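Local coordinates for ureidoglycolate hydrolase (Arabidopsis thaliana, PDB 4PXE), which hydrolyses (S)-ureidoglycolate to glyoxylate, ammonia and carbon dioxide during purine breakdown, working as a manganese-dependent homodimeric amidohydrolase of the peptidase M20 family, at residues Q21-L27 / K101-V106; R40-T44 / T135-R141; E113-L118 / V417-S421. All coordinates share one frame; numbering follows the deposited sequence. Where two conformers were deposited one is given.

How the interactions relate
Interactions 1 and 2 meet at the dinuclear manganese site, and interaction 3 lies further out in the helical packing of the same chain. In interaction 1 a buried apolar patch and a salt bridge hold helix 17-28 against the metal-bridging loop; in interaction 2, only partly buried, two irregular loops are joined by apolar contacts and one arginine bond to a turn carbonyl. D103 of the first and E138 of the second share one manganese ion. Interaction 3 is wholly buried, with no hydrogen bond between its segments. It uses the same helix 105-120 whose start belongs to interaction 1, but sets it against helix 410-429 by close van der Waals packing.

Interaction 1: residues Q21-L27 / K101-V106; sequences QNQIDEL and KYDGVV. With MN (manganese (II) ion), chain C; MN (manganese (II) ion), chain D.
K101 reaches from the loop before helix 105-120 to the flank of helix 17-28, touching first an isoleucine and then an aspartate. Its CB lies 4.0 Å from CG2 of I24; a bend about the CG-CD bond (chi3 -61°) then brings CE beside the carboxylate of D25 and NZ into a salt bridge with D25 OD1 at 2.8 Å. The ammonium meets that oxygen on its syn side but 35° out of the carboxylate plane. OD1 also receives a weak bond from Q21 NE2, one helical turn earlier, so two donors converge on it. With an alanine in place of D25, the K101 ammonium would probably be left without its charged mate and the Q21 amide without an acceptor that helps fix its rotation. Q21 NE2 also makes a weak bond, 3.3 Å long, to Y102 OH.

These polar groups border the loop that carries the bridging aspartate of the M20 dinuclear site: D103 OD1 binds one manganese ion and OD2 the other, with H92, H208, E138 and H402 as further protein ligands. G104, at positive phi (77°), turns the chain from D103 into the helix, a conformation easiest for a residue without a side chain.

Beneath the polar groups, branched aliphatic residues suit the buried surface. I24 uses both its branches: CG2 sits over one face of the Y102 ring, 3.9 Å from CE1, while CD1 packs 3.5 Å from V105 CG1 and also reaches V106 CG2. L27 and V105 lie alongside each other, antiparallel, with L27 CD2 3.6 Å from V105 CG1. A water donates to both I24 O and K101 O, bridging the two backbones.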
loop_
_atom_site.group_PDB
_atom_site.type_symbol
_atom_site.label_atom_id
_atom_site.label_comp_id
_atom_site.label_asym_id
_atom_site.label_seq_id
_atom_site.Cartn_x
_atom_site.Cartn_y
_atom_site.Cartn_z
ATOM N N GLN A 21 31.975 -13.029 9.502
ATOM C CA GLN A 21 31.516 -12.029 8.547
ATOM C C GLN A 21 31.022 -12.662 7.254
ATOM O O GLN A 21 29.999 -12.252 6.705
ATOM C CB GLN A 21 32.610 -11.003 8.226
ATOM C CG GLN A 21 32.138 -9.961 7.232
ATOM C CD GLN A 21 31.050 -9.116 7.818
ATOM O OE1 GLN A 21 31.117 -8.750 8.992
ATOM N NE2 GLN A 21 30.033 -8.813 7.025
ATOM N N ASN A 22 31.760 -13.652 6.762
ATOM C CA ASN A 22 31.364 -14.341 5.544
ATOM C C ASN A 22 30.000 -15.012 5.706
ATOM O O ASN A 22 29.193 -15.007 4.778
ATOM C CB ASN A 22 32.430 -15.355 5.116
ATOM C CG ASN A 22 33.722 -14.691 4.671
ATOM O OD1 ASN A 22 33.761 -13.487 4.407
ATOM N ND2 ASN A 22 34.787 -15.479 4.578
ATOM N N GLN A 23 29.739 -15.572 6.890
ATOM C CA GLN A 23 28.435 -16.186 7.158
ATOM C C GLN A 23 27.309 -15.150 7.195
ATOM O O GLN A 23 26.214 -15.393 6.684
ATOM C CB GLN A 23 28.479 -16.996 8.448
ATOM C CG GLN A 23 29.385 -18.216 8.325
ATOM C CD GLN A 23 29.552 -18.975 9.627
ATOM O OE1 GLN A 23 29.350 -18.431 10.716
ATOM N NE2 GLN A 23 29.929 -20.238 9.521
ATOM N N ILE A 24 27.592 -13.987 7.779
ATOM C CA ILE A 24 26.639 -12.881 7.793
ATOM C C ILE A 24 26.283 -12.497 6.360
ATOM O O ILE A 24 25.116 -12.328 6.019
ATOM C CB ILE A 24 27.209 -11.656 8.562
ATOM C CG1 ILE A 24 27.273 -11.947 10.065
ATOM C CG2 ILE A 24 26.387 -10.399 8.296
ATOM C CD1 ILE A 24 26.000 -11.605 10.810
ATOM N N ASP A 25 27.297 -12.396 5.512
ATOM C CA ASP A 25 27.076 -12.017 4.119
ATOM C C ASP A 25 26.318 -13.101 3.357
ATOM O O ASP A 25 25.393 -12.793 2.606
ATOM C CB ASP A 25 28.413 -11.721 3.432
ATOM C CG ASP A 25 29.102 -10.501 4.003
ATOM O OD1 ASP A 25 28.411 -9.658 4.609
ATOM O OD2 ASP A 25 30.334 -10.396 3.839
ATOM N N GLU A 26 26.703 -14.359 3.542
ATOM C CA GLU A 26 25.987 -15.453 2.891
ATOM C C GLU A 26 24.518 -15.497 3.295
ATOM O O GLU A 26 23.635 -15.622 2.437
ATOM C CB GLU A 26 26.677 -16.795 3.154
ATOM C CG GLU A 26 28.006 -16.913 2.416
ATOM C CD GLU A 26 28.694 -18.249 2.606
ATOM O OE1 GLU A 26 28.238 -19.063 3.437
ATOM O OE2 GLU A 26 29.714 -18.484 1.916
ATOM N N LEU A 27 24.245 -15.367 4.589
ATOM C CA LEU A 27 22.855 -15.388 5.038
ATOM C C LEU A 27 22.035 -14.237 4.438
ATOM O O LEU A 27 20.850 -14.393 4.133
ATOM C CB LEU A 27 22.767 -15.382 6.565
ATOM C CG LEU A 27 21.427 -15.887 7.105
ATOM C CD1 LEU A 27 21.300 -17.396 6.915
ATOM C CD2 LEU A 27 21.250 -15.523 8.561
ATOM N N LYS A 101 21.617 -6.540 7.885
ATOM C CA LYS A 101 22.117 -7.915 7.895
ATOM C C LYS A 101 22.518 -8.414 9.290
ATOM O O LYS A 101 22.912 -9.568 9.443
ATOM C CB LYS A 101 23.366 -8.042 7.001
ATOM C CG LYS A 101 23.261 -7.441 5.605
ATOM C CD LYS A 101 24.521 -7.734 4.768
ATOM C CE LYS A 101 25.801 -7.158 5.356
ATOM N NZ LYS A 101 26.940 -7.262 4.364
ATOM N N TYR A 102 22.434 -7.546 10.295
ATOM C CA TYR A 102 23.022 -7.827 11.617
ATOM C C TYR A 102 21.992 -8.038 12.729
ATOM O O TYR A 102 22.228 -8.816 13.662
ATOM C CB TYR A 102 24.019 -6.714 12.006
ATOM C CG TYR A 102 25.176 -6.589 11.040
ATOM C CD1 TYR A 102 26.360 -7.294 11.251
ATOM C CD2 TYR A 102 25.078 -5.775 9.914
ATOM C CE1 TYR A 102 27.413 -7.198 10.356
ATOM C CE2 TYR A 102 26.125 -5.672 9.020
ATOM C CZ TYR A 102 27.290 -6.386 9.252
ATOM O OH TYR A 102 28.342 -6.291 8.357
ATOM N N ASP A 103 20.856 -7.359 12.615
ATOM C CA ASP A 103 19.774 -7.500 13.585
ATOM C C ASP A 103 19.357 -8.965 13.693
ATOM O O ASP A 103 19.033 -9.598 12.693
ATOM C CB ASP A 103 18.610 -6.622 13.126
ATOM C CG ASP A 103 17.423 -6.706 14.027
ATOM O OD1 ASP A 103 17.557 -7.107 15.189
ATOM O OD2 ASP A 103 16.330 -6.347 13.567
ATOM N N GLY A 104 19.413 -9.515 14.905
ATOM C CA GLY A 104 19.087 -10.922 15.131
ATOM C C GLY A 104 20.170 -11.908 14.709
ATOM O O GLY A 104 20.588 -12.789 15.480
ATOM N N VAL A 105 20.618 -11.752 13.465
ATOM C CA VAL A 105 21.559 -12.697 12.871
ATOM C C VAL A 105 22.843 -12.836 13.693
ATOM O O VAL A 105 23.339 -13.948 13.878
ATOM C CB VAL A 105 21.888 -12.321 11.412
ATOM C CG1 VAL A 105 22.901 -13.286 10.832
ATOM C CG2 VAL A 105 20.621 -12.336 10.563
ATOM N N VAL A 106 23.361 -11.728 14.217
ATOM C CA VAL A 106 24.575 -11.806 15.041
ATOM C C VAL A 106 24.415 -12.749 16.235
ATOM O O VAL A 106 25.330 -13.520 16.543
ATOM C CB VAL A 106 25.037 -10.415 15.523
ATOM C CG1 VAL A 106 26.152 -10.540 16.567
ATOM C CG2 VAL A 106 25.486 -9.555 14.328
HETATM MN MN MN C . 16.473 -8.117 16.803
HETATM MN MN MN D . 14.438 -5.826 14.585
HETATM O O HOH W 1 30.755 -6.403 9.480
HETATM O O HOH W 2 22.914 -11.752 7.655
HETATM O O HOH W 3 15.766 -9.001 18.724
HETATM O O HOH W 4 14.521 -7.445 15.985
HETATM O O HOH W 5 15.910 -6.085 18.106
HETATM O O HOH W 6 14.945 -4.694 15.930
#

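Interaction 2: residues R40-T44 / T135-R141; sequences RVLYT and TSEEPTR. With MN (manganese (II) ion), chain D; GLV (glyoxylic acid), chain E.
L42 and S136 bring the two loops within 6.0 Å of each other, CA to CA, where a type II turn from V41 to T44, closed by T44 N bonding to V41 O, faces the strongly curved chain of 135-141. Y43, with phi 72°, takes the positive-phi place of that turn.

L42 is the wedge: its two methyls straddle the CB of S136, CD1 and CD2 each 3.7 Å from it, and CD1 also lies over the centre of the Y43 ring. A compact serine fits beneath the leucine, and S136 OG is hydrogen-bonded to D94. On the other flank V41 divides its branches, CG1 resting 3.7 Å from R141 CB and CG2 meeting the methyl of T140.

R141 sets CG anti to its backbone N (chi1 -173°) and then stays extended from CG to NE, carrying its guanidinium along the turn. NH1 donates to L42 O at 2.9 Å and 165°, with the oxygen practically in the guanidinium plane and the nitrogen in the carbonyl plane, while NE forms a salt bridge to D168. Arginine suits the place because NH1 and NE offer N-H groups to two different partners. T44 OG1, in the crowded position between its backbone N and carbonyl carbon, bonds to V41 O at 2.7 Å and caps a backbone N of the helix that follows.

The 135-141 loop also supplies two active-site residues. E138 OE2 binds manganese at 2.2 Å, and N294 of the second subunit hydrogen-bonds to E138 OE1. E137 OE2 lies 2.5 Å from glyoxylate O1; the water shared by both metal ions donates to that O1 and to E137 OE1.

Around the contact, helix 45-60 packs on L42 and Y43, helix 174-180 touches Y43 and R141, and strand 95-96 lies against E138 and T140.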
loop_
_atom_site.group_PDB
_atom_site.type_symbol
_atom_site.label_atom_id
_atom_site.label_comp_id
_atom_site.label_asym_id
_atom_site.label_seq_id
_atom_site.Cartn_x
_atom_site.Cartn_y
_atom_site.Cartn_z
ATOM N N ARG A 40 13.254 -10.624 4.861
ATOM C CA ARG A 40 13.103 -12.068 5.031
ATOM C C ARG A 40 12.008 -12.363 6.032
ATOM O O ARG A 40 12.191 -12.225 7.241
ATOM C CB ARG A 40 14.423 -12.730 5.437
ATOM C CG ARG A 40 14.303 -14.241 5.546
ATOM C CD ARG A 40 15.669 -14.910 5.580
ATOM N NE ARG A 40 16.485 -14.443 6.696
ATOM C CZ ARG A 40 17.670 -13.847 6.566
ATOM N NH1 ARG A 40 18.196 -13.622 5.365
ATOM N NH2 ARG A 40 18.335 -13.473 7.648
ATOM N N VAL A 41 10.857 -12.767 5.508
ATOM C CA VAL A 41 9.652 -12.883 6.302
ATOM C C VAL A 41 9.337 -14.326 6.674
ATOM O O VAL A 41 9.535 -15.250 5.874
ATOM C CB VAL A 41 8.470 -12.247 5.529
ATOM C CG1 VAL A 41 7.185 -12.351 6.323
ATOM C CG2 VAL A 41 8.792 -10.793 5.214
ATOM N N LEU A 42 8.879 -14.492 7.915
ATOM C CA LEU A 42 8.435 -15.766 8.472
ATOM C C LEU A 42 7.709 -16.665 7.472
ATOM O O LEU A 42 6.726 -16.247 6.864
ATOM C CB LEU A 42 7.524 -15.495 9.676
ATOM C CG LEU A 42 6.792 -16.669 10.323
ATOM C CD1 LEU A 42 7.793 -17.703 10.820
ATOM C CD2 LEU A 42 5.937 -16.171 11.460
ATOM N N TYR A 43 8.239 -17.884 7.321
ATOM C CA TYR A 43 7.663 -18.989 6.534
ATOM C C TYR A 43 7.713 -18.840 5.009
ATOM O O TYR A 43 7.219 -19.709 4.291
ATOM C CB TYR A 43 6.230 -19.337 6.980
ATOM C CG TYR A 43 6.058 -19.833 8.404
ATOM C CD1 TYR A 43 7.019 -20.629 9.024
ATOM C CD2 TYR A 43 4.910 -19.520 9.121
ATOM C CE1 TYR A 43 6.835 -21.085 10.327
ATOM C CE2 TYR A 43 4.714 -19.960 10.411
ATOM C CZ TYR A 43 5.674 -20.752 11.017
ATOM O OH TYR A 43 5.457 -21.177 12.312
ATOM N N THR A 44 8.291 -17.754 4.500
ATOM C CA THR A 44 8.506 -17.640 3.067
ATOM C C THR A 44 9.665 -18.523 2.618
ATOM O O THR A 44 10.394 -19.083 3.440
ATOM C CB THR A 44 8.812 -16.200 2.655
ATOM O OG1 THR A 44 10.024 -15.782 3.301
ATOM C CG2 THR A 44 7.661 -15.264 3.053
ATOM N N THR A 135 11.602 -18.859 15.943
ATOM C CA THR A 135 11.008 -19.051 14.632
ATOM C C THR A 135 10.756 -17.730 13.894
ATOM O O THR A 135 10.823 -17.670 12.670
ATOM C CB THR A 135 9.719 -19.913 14.709
ATOM O OG1 THR A 135 9.440 -20.456 13.414
ATOM C CG2 THR A 135 8.524 -19.112 15.231
ATOM N N SER A 136 10.482 -16.678 14.661
ATOM C CA SER A 136 10.295 -15.333 14.130
ATOM C C SER A 136 10.222 -14.396 15.312
ATOM O O SER A 136 9.607 -14.735 16.328
ATOM C CB SER A 136 8.995 -15.245 13.325
ATOM O OG SER A 136 8.581 -13.897 13.180
ATOM N N GLU A 137 10.837 -13.221 15.192
ATOM C CA GLU A 137 10.748 -12.212 16.238
ATOM C C GLU A 137 10.064 -10.947 15.725
ATOM O O GLU A 137 9.495 -10.179 16.504
ATOM C CB GLU A 137 12.149 -11.896 16.783
ATOM C CG GLU A 137 12.171 -10.927 17.954
ATOM C CD GLU A 137 12.336 -9.481 17.545
ATOM O OE1 GLU A 137 12.609 -9.190 16.354
ATOM O OE2 GLU A 137 12.174 -8.616 18.437
ATOM N N GLU A 138 10.142 -10.710 14.417
ATOM C CA GLU A 138 9.574 -9.489 13.840
ATOM C C GLU A 138 8.074 -9.633 13.570
ATOM O O GLU A 138 7.609 -10.724 13.243
ATOM C CB GLU A 138 10.326 -9.097 12.568
ATOM C CG GLU A 138 11.815 -8.873 12.798
ATOM C CD GLU A 138 12.132 -7.536 13.398
ATOM O OE1 GLU A 138 11.238 -6.827 13.912
ATOM O OE2 GLU A 138 13.329 -7.187 13.330
ATOM N N PRO A 139 7.309 -8.534 13.717
ATOM C CA PRO A 139 5.842 -8.606 13.601
ATOM C C PRO A 139 5.336 -8.506 12.164
ATOM O O PRO A 139 4.127 -8.388 11.955
ATOM C CB PRO A 139 5.381 -7.377 14.392
ATOM C CG PRO A 139 6.477 -6.385 14.181
ATOM C CD PRO A 139 7.755 -7.221 14.223
ATOM N N THR A 140 6.238 -8.558 11.190
ATOM C CA THR A 140 5.914 -8.267 9.786
ATOM C C THR A 140 4.717 -9.021 9.203
ATOM O O THR A 140 3.831 -8.414 8.586
ATOM C CB THR A 140 7.133 -8.551 8.885
ATOM O OG1 THR A 140 8.277 -7.886 9.434
ATOM C CG2 THR A 140 6.896 -8.051 7.453
ATOM N N ARG A 141 4.699 -10.339 9.369
ATOM C CA ARG A 141 3.711 -11.123 8.641
ATOM C C ARG A 141 2.327 -11.120 9.280
ATOM O O ARG A 141 1.339 -10.878 8.592
ATOM C CB ARG A 141 4.182 -12.562 8.438
ATOM C CG ARG A 141 3.234 -13.333 7.532
ATOM C CD ARG A 141 3.873 -14.563 6.901
ATOM N NE ARG A 141 2.959 -15.116 5.903
ATOM C CZ ARG A 141 3.243 -16.109 5.070
ATOM N NH1 ARG A 141 4.428 -16.712 5.109
ATOM N NH2 ARG A 141 2.320 -16.507 4.196
HETATM MN MN MN D . 14.438 -5.826 14.585
HETATM C C1 GLV E . 12.027 -5.500 17.023
HETATM O O1 GLV E . 12.801 -6.251 17.894
HETATM C C2 GLV E . 11.736 -4.121 17.500
HETATM O O2 GLV E . 12.206 -3.745 18.622
HETATM O O3 GLV E . 11.033 -3.346 16.786
HETATM O O HOH W 7 10.020 -9.953 8.724
HETATM O O HOH W 8 4.906 -17.888 2.456
HETATM O O HOH W 4 14.521 -7.445 15.985
HETATM O O HOH W 6 14.945 -4.694 15.930
#

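Interaction 3: residues E113-L118 / V417-S421; sequences EAINVL and VKVLS
A114 and S421 are where helices 105-120 and 410-429 come closest, their CA atoms 4.9 Å apart as the axes cross at -66° with an approach of 8.8 Å. S421 OG lies 3.2 Å from A114 CA and 3.3 Å from A114 CB; a methyl and a hydroxymethyl are small enough for so close a crossing. L118 closes this tight part from beside, its CD1 3.6 Å from S421 O, and L420 CD2 touches the alanine methyl. L118 and L420 also touch strands 129-133 and 389-394, so the helix pair packs against strands of the M20 catalytic domain.

Packing is looser toward V417. Its CG1 stands anti to the backbone N (chi1 169°) and so projects to the other helix, where V417 CG1 rests 3.8 Å from A114 N, with E113 CG and V117 CG2 further off. The E113 carboxylate has its own partners, D16 N and R120. On the outer side K418 points away from helix 105-120 and is partly exposed.

No hydrogen bond links the two segments. S421 OG donates instead to V417 O, one turn back in its own helix, so a buried hydroxyl is satisfied internally, and the association rests on shape and van der Waals contact.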
loop_
_atom_site.group_PDB
_atom_site.type_symbol
_atom_site.label_atom_id
_atom_site.label_comp_id
_atom_site.label_asym_id
_atom_site.label_seq_id
_atom_site.Cartn_x
_atom_site.Cartn_y
_atom_site.Cartn_z
ATOM N N GLU A 113 29.089 -19.663 16.557
ATOM C CA GLU A 113 30.522 -19.404 16.644
ATOM C C GLU A 113 31.021 -19.525 18.086
ATOM O O GLU A 113 32.118 -20.021 18.318
ATOM C CB GLU A 113 30.891 -18.042 16.035
ATOM C CG GLU A 113 32.387 -17.681 16.120
ATOM C CD GLU A 113 33.304 -18.602 15.308
ATOM O OE1 GLU A 113 32.817 -19.407 14.481
ATOM O OE2 GLU A 113 34.541 -18.512 15.498
ATOM N N ALA A 114 30.211 -19.115 19.056
ATOM C CA ALA A 114 30.578 -19.268 20.459
ATOM C C ALA A 114 30.766 -20.735 20.850
ATOM O O ALA A 114 31.696 -21.074 21.597
ATOM C CB ALA A 114 29.527 -18.616 21.350
ATOM N N ILE A 115 29.905 -21.611 20.339
ATOM C CA ILE A 115 30.057 -23.048 20.569
ATOM C C ILE A 115 31.371 -23.539 19.972
ATOM O O ILE A 115 32.142 -24.252 20.619
ATOM C CB ILE A 115 28.890 -23.847 19.953
ATOM C CG1 ILE A 115 27.595 -23.553 20.705
ATOM C CG2 ILE A 115 29.179 -25.336 19.981
ATOM C CD1 ILE A 115 27.624 -23.921 22.147
ATOM N N ASN A 116 31.629 -23.154 18.731
ATOM C CA ASN A 116 32.862 -23.549 18.056
ATOM C C ASN A 116 34.119 -23.029 18.756
ATOM O O ASN A 116 35.118 -23.749 18.868
ATOM C CB ASN A 116 32.806 -23.147 16.581
ATOM C CG ASN A 116 31.818 -24.005 15.793
ATOM O OD1 ASN A 116 31.714 -25.211 16.028
ATOM N ND2 ASN A 116 31.091 -23.392 14.871
ATOM N N VAL A 117 34.050 -21.801 19.263
ATOM C CA VAL A 117 35.124 -21.202 20.048
ATOM C C VAL A 117 35.412 -22.037 21.304
ATOM O O VAL A 117 36.567 -22.372 21.597
ATOM C CB VAL A 117 34.762 -19.753 20.468
ATOM C CG1 VAL A 117 35.645 -19.265 21.616
ATOM C CG2 VAL A 117 34.829 -18.796 19.264
ATOM N N LEU A 118 34.362 -22.391 22.038
ATOM C CA LEU A 118 34.503 -23.187 23.253
ATOM C C LEU A 118 35.051 -24.581 22.955
ATOM O O LEU A 118 35.893 -25.105 23.701
ATOM C CB LEU A 118 33.158 -23.291 23.969
ATOM C CG LEU A 118 32.725 -22.020 24.701
ATOM C CD1 LEU A 118 31.308 -22.192 25.253
ATOM C CD2 LEU A 118 33.712 -21.649 25.810
ATOM N N VAL A 417 31.021 -12.308 20.742
ATOM C CA VAL A 417 31.095 -13.767 20.750
ATOM C C VAL A 417 31.974 -14.275 21.895
ATOM O O VAL A 417 31.624 -15.254 22.564
ATOM C CB VAL A 417 31.589 -14.319 19.387
ATOM C CG1 VAL A 417 31.933 -15.807 19.487
ATOM C CG2 VAL A 417 30.532 -14.084 18.300
ATOM N N LYS A 418 33.094 -13.607 22.149
ATOM C CA LYS A 418 33.958 -14.022 23.250
ATOM C C LYS A 418 33.263 -13.868 24.593
ATOM O O LYS A 418 33.357 -14.764 25.437
ATOM C CB LYS A 418 35.265 -13.233 23.247
ATOM C CG LYS A 418 36.200 -13.583 22.104
ATOM C CD LYS A 418 37.407 -12.664 22.126
ATOM C CE LYS A 418 38.343 -12.961 20.981
ATOM N NZ LYS A 418 39.379 -11.903 20.847
ATOM N N VAL A 419 32.581 -12.747 24.804
ATOM C CA VAL A 419 31.838 -12.557 26.046
ATOM C C VAL A 419 30.734 -13.604 26.178
ATOM O O VAL A 419 30.527 -14.172 27.253
ATOM C CB VAL A 419 31.261 -11.136 26.149
ATOM C CG1 VAL A 419 30.338 -11.008 27.373
ATOM C CG2 VAL A 419 32.387 -10.113 26.205
ATOM N N LEU A 420 30.046 -13.889 25.079
ATOM C CA LEU A 420 29.024 -14.929 25.088
ATOM C C LEU A 420 29.600 -16.302 25.440
ATOM O O LEU A 420 29.053 -17.004 26.294
ATOM C CB LEU A 420 28.304 -14.981 23.746
ATOM C CG LEU A 420 27.196 -16.028 23.648
ATOM C CD1 LEU A 420 26.116 -15.791 24.699
ATOM C CD2 LEU A 420 26.585 -16.022 22.244
ATOM N N SER A 421 30.706 -16.671 24.795
ATOM C CA SER A 421 31.378 -17.939 25.072
ATOM C C SER A 421 31.740 -18.074 26.545
ATOM O O SER A 421 31.483 -19.105 27.183
ATOM C CB SER A 421 32.657 -18.046 24.247
ATOM O OG SER A 421 32.384 -18.113 22.858
#